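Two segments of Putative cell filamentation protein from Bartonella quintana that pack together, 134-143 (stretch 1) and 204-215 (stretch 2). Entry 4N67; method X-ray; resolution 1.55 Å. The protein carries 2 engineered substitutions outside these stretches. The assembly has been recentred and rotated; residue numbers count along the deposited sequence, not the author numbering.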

# COMPACT_ATOMS: atom_id res chain seq x y z
N SER A 134 -23.06 -1.96 6.96
CA SER A 134 -23.83 -1.57 5.81
C SER A 134 -22.84 -1.17 4.72
O SER A 134 -21.66 -0.88 4.97
CB SER A 134 -24.75 -0.39 6.12
OG SER A 134 -24.03 0.84 6.23
N ARG A 135 -23.35 -1.11 3.50
CA ARG A 135 -22.51 -0.71 2.38
C ARG A 135 -21.91 0.68 2.55
O ARG A 135 -20.70 0.87 2.31
CB ARG A 135 -23.34 -0.72 1.12
CG ARG A 135 -22.51 -0.65 -0.12
CD ARG A 135 -23.40 -0.91 -1.29
NE ARG A 135 -22.68 -0.79 -2.54
CZ ARG A 135 -23.22 -1.04 -3.72
NH1 ARG A 135 -24.50 -1.40 -3.84
NH2 ARG A 135 -22.48 -0.92 -4.80
N GLN A 136 -22.73 1.63 2.98
CA GLN A 136 -22.26 3.01 3.20
C GLN A 136 -21.19 3.03 4.30
O GLN A 136 -20.15 3.67 4.15
CB GLN A 136 -23.44 3.90 3.60
N GLU A 137 -21.47 2.38 5.42
CA GLU A 137 -20.51 2.29 6.53
C GLU A 137 -19.21 1.62 6.11
O GLU A 137 -18.11 2.03 6.53
CB GLU A 137 -21.09 1.51 7.68
CG GLU A 137 -22.18 2.29 8.35
CD GLU A 137 -23.03 1.46 9.26
OE1 GLU A 137 -22.82 0.22 9.38
OE2 GLU A 137 -23.93 2.07 9.87
N PHE A 138 -19.33 0.54 5.35
CA PHE A 138 -18.15 -0.17 4.95
C PHE A 138 -17.27 0.78 4.12
O PHE A 138 -16.05 0.86 4.33
CB PHE A 138 -18.47 -1.43 4.15
CG PHE A 138 -17.23 -2.10 3.66
CD1 PHE A 138 -16.49 -2.93 4.50
CD2 PHE A 138 -16.74 -1.83 2.40
CE1 PHE A 138 -15.30 -3.50 4.07
CE2 PHE A 138 -15.55 -2.38 1.97
CZ PHE A 138 -14.84 -3.23 2.81
N ALA A 139 -17.89 1.48 3.16
CA ALA A 139 -17.12 2.41 2.31
C ALA A 139 -16.43 3.48 3.13
O ALA A 139 -15.25 3.78 2.88
CB ALA A 139 -17.97 3.03 1.21
N ALA A 140 -17.12 4.05 4.10
CA ALA A 140 -16.51 5.11 4.91
C ALA A 140 -15.35 4.55 5.74
O ALA A 140 -14.31 5.19 5.89
CB ALA A 140 -17.56 5.74 5.82
N ASN A 141 -15.53 3.35 6.28
CA ASN A 141 -14.52 2.77 7.12
C ASN A 141 -13.32 2.34 6.28
O ASN A 141 -12.18 2.50 6.72
CB ASN A 141 -15.07 1.58 7.91
CG ASN A 141 -15.71 2.00 9.22
OD1 ASN A 141 -15.02 2.12 10.23
ND2 ASN A 141 -17.01 2.18 9.22
N ALA A 142 -13.58 1.81 5.09
CA ALA A 142 -12.49 1.38 4.21
C ALA A 142 -11.67 2.59 3.83
O ALA A 142 -10.42 2.52 3.75
CB ALA A 142 -13.03 0.70 2.97
N ALA A 143 -12.36 3.71 3.59
CA ALA A 143 -11.64 4.95 3.22
C ALA A 143 -10.74 5.41 4.35
O ALA A 143 -9.62 5.87 4.09
CB ALA A 143 -12.63 6.05 2.83
N MET A 204 -12.12 10.45 -0.71
CA MET A 204 -11.78 9.04 -0.51
C MET A 204 -13.01 8.20 -0.21
O MET A 204 -13.10 7.07 -0.70
CB MET A 204 -10.75 8.86 0.61
CG MET A 204 -10.08 7.49 0.63
SD MET A 204 -9.02 7.15 -0.78
CE MET A 204 -7.61 8.16 -0.33
N LYS A 205 -13.92 8.74 0.60
CA LYS A 205 -15.18 8.06 0.88
C LYS A 205 -15.96 7.81 -0.41
O LYS A 205 -16.43 6.71 -0.67
CB LYS A 205 -16.01 8.86 1.88
CG LYS A 205 -17.40 8.30 2.14
CD LYS A 205 -18.23 9.25 2.98
CE LYS A 205 -18.62 10.51 2.23
NZ LYS A 205 -19.97 10.53 1.61
N ASP A 206 -16.04 8.82 -1.27
CA ASP A 206 -16.78 8.71 -2.52
C ASP A 206 -16.15 7.67 -3.44
O ASP A 206 -16.83 6.93 -4.15
CB ASP A 206 -16.83 10.07 -3.24
CG ASP A 206 -17.71 11.10 -2.52
OD1 ASP A 206 -18.44 10.76 -1.56
OD2 ASP A 206 -17.66 12.28 -2.93
N LEU A 207 -14.81 7.67 -3.47
CA LEU A 207 -14.04 6.73 -4.25
C LEU A 207 -14.40 5.29 -3.83
O LEU A 207 -14.73 4.46 -4.67
CB LEU A 207 -12.54 7.02 -4.07
CG LEU A 207 -11.60 6.16 -4.91
CD1 LEU A 207 -10.27 6.91 -5.15
CD2 LEU A 207 -11.35 4.79 -4.31
N PHE A 208 -14.36 5.03 -2.54
CA PHE A 208 -14.65 3.66 -2.07
C PHE A 208 -16.10 3.29 -2.31
O PHE A 208 -16.37 2.18 -2.71
CB PHE A 208 -14.20 3.43 -0.61
CG PHE A 208 -12.74 3.06 -0.52
CD1 PHE A 208 -11.75 4.04 -0.40
CD2 PHE A 208 -12.36 1.73 -0.62
CE1 PHE A 208 -10.42 3.68 -0.39
CE2 PHE A 208 -11.03 1.38 -0.59
CZ PHE A 208 -10.07 2.34 -0.48
N GLU A 209 -17.03 4.21 -2.13
CA GLU A 209 -18.41 3.93 -2.55
C GLU A 209 -18.49 3.51 -4.02
O GLU A 209 -19.21 2.55 -4.37
CB GLU A 209 -19.33 5.12 -2.30
CG GLU A 209 -19.53 5.46 -0.84
CD GLU A 209 -20.49 6.62 -0.61
OE1 GLU A 209 -20.92 7.28 -1.60
OE2 GLU A 209 -20.84 6.86 0.56
N ASP A 210 -17.79 4.24 -4.87
CA ASP A 210 -17.89 4.05 -6.31
C ASP A 210 -17.31 2.75 -6.83
O ASP A 210 -17.74 2.28 -7.88
CB ASP A 210 -17.28 5.24 -7.07
CG ASP A 210 -18.17 6.47 -7.05
OD1 ASP A 210 -19.36 6.35 -6.71
OD2 ASP A 210 -17.64 7.56 -7.35
N ILE A 211 -16.37 2.16 -6.10
CA ILE A 211 -15.69 0.96 -6.58
C ILE A 211 -16.03 -0.28 -5.79
O ILE A 211 -15.43 -1.31 -6.02
CB ILE A 211 -14.16 1.15 -6.58
CG1 ILE A 211 -13.57 1.24 -5.16
CG2 ILE A 211 -13.79 2.37 -7.41
CD1 ILE A 211 -12.04 1.30 -5.11
N THR A 212 -17.00 -0.20 -4.88
CA THR A 212 -17.32 -1.33 -3.99
C THR A 212 -18.73 -1.83 -4.24
O THR A 212 -19.67 -1.04 -4.45
CB THR A 212 -17.18 -0.91 -2.51
OG1 THR A 212 -15.86 -0.42 -2.28
CG2 THR A 212 -17.42 -2.09 -1.58
N HIS A 213 -18.91 -3.15 -4.23
CA HIS A 213 -20.24 -3.73 -4.17
C HIS A 213 -20.24 -4.95 -3.26
O HIS A 213 -19.21 -5.57 -3.08
CB HIS A 213 -20.80 -4.08 -5.57
CG HIS A 213 -20.05 -5.16 -6.30
ND1 HIS A 213 -20.15 -6.50 -5.99
CD2 HIS A 213 -19.23 -5.09 -7.37
CE1 HIS A 213 -19.43 -7.20 -6.84
NE2 HIS A 213 -18.85 -6.37 -7.68
N PRO A 214 -21.40 -5.26 -2.65
CA PRO A 214 -21.45 -6.48 -1.86
C PRO A 214 -21.31 -7.73 -2.74
O PRO A 214 -21.86 -7.78 -3.83
CB PRO A 214 -22.81 -6.41 -1.18
CG PRO A 214 -23.63 -5.58 -2.10
CD PRO A 214 -22.70 -4.56 -2.65
N GLN A 215 -20.59 -8.73 -2.26
CA GLN A 215 -20.44 -9.97 -3.04
C GLN A 215 -21.73 -10.79 -3.03
O GLN A 215 -22.57 -10.60 -2.15
CB GLN A 215 -19.26 -10.82 -2.53
CG GLN A 215 -17.92 -10.07 -2.56
CD GLN A 215 -16.75 -10.83 -1.92
OE1 GLN A 215 -16.82 -11.31 -0.78
NE2 GLN A 215 -15.66 -10.91 -2.66
O HOH W 1 -20.68 1.25 -2.47
O HOH W 2 -19.74 6.12 2.82

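This is a close helix-on-helix contact in which an alanine-rich face receives a phenylalanine, extended at one end by an arginine that binds the strand following the second helix. The axes of helix 135-143 and helix 204-211 cross at 128° and approach to 8.0 Å, a spacing that the small side chains of Ala139, Ala142 and Ala143 fit well. The backbones come near enough for the CA atoms of Ala139 and Phe208 to lie 5.2 Å apart, and those of Ala140 and Lys205 are separated by the same distance.

Phe208 is the centrepiece on the opposing helix. Its CA-to-CB bond points toward the first stretch, and with chi1 in the m well, one face of the ring lies against the alanine helix. The methyl CB of Ala142 sits 3.8 Å from Phe208 CD2, while Ala143 CB is 3.9 Å from Phe208 CD1, so the two ortho carbons of the ring each meet a methyl group from the same side. That ring face also covers backbone, with Ala142 O and Ala143 N over it. Nearer the root of the side chain, Phe208 CB packs 4.2 Å from Ala139 CB. Ala143 then reaches the preceding turn, its CB 3.7 Å from Met204 CG.

Around this apolar centre, longer side chains contribute their aliphatic portions. Glu209 CG lies 3.5 Å from Ala139 CB, and its carboxylate takes a water bond and a long salt bridge: Glu209 OE2 to Lys205 NZ is 3.9 Å. Water 2 donates to both Glu209 OE2 (2.6 Å) and Gln136 O (2.8 Å), bridging the helices. Lys205 likewise brings its CG to 4.3 Å from Ala140 CA, but its end leads away and NZ forms a salt bridge with Asp206 OD1 at 3.5 Å, within its own helix.

The one direct hydrogen bond across the stretches is made by Arg135. Its extended side chain, with chi1 to chi3 all t, spans the gap to the strand, where NH2 donates to Thr212 O at 2.8 Å with an angle of 151°. That acceptor lies near the guanidinium plane, as a directional bond requires, while His213 CA and Pro214 CD lie over one face; Arg135 CZ is 3.7 Å from Pro214 CD. Water 1 adds a second link, accepting from Arg135 NE at 2.9 Å and donating to Glu209 O at 2.7 Å.

Thr212 joins the two parts of the contact. Its OG1 donates to Phe208 O at 2.7 Å, satisfying the hydroxyl within its own stretch, and its CG2 meets Phe138 CE2 at 4.0 Å. The rule to read here is small residues where helices come close, and one extended arginine to reach the strand, whose axis passes 9.5 Å from that of the helix.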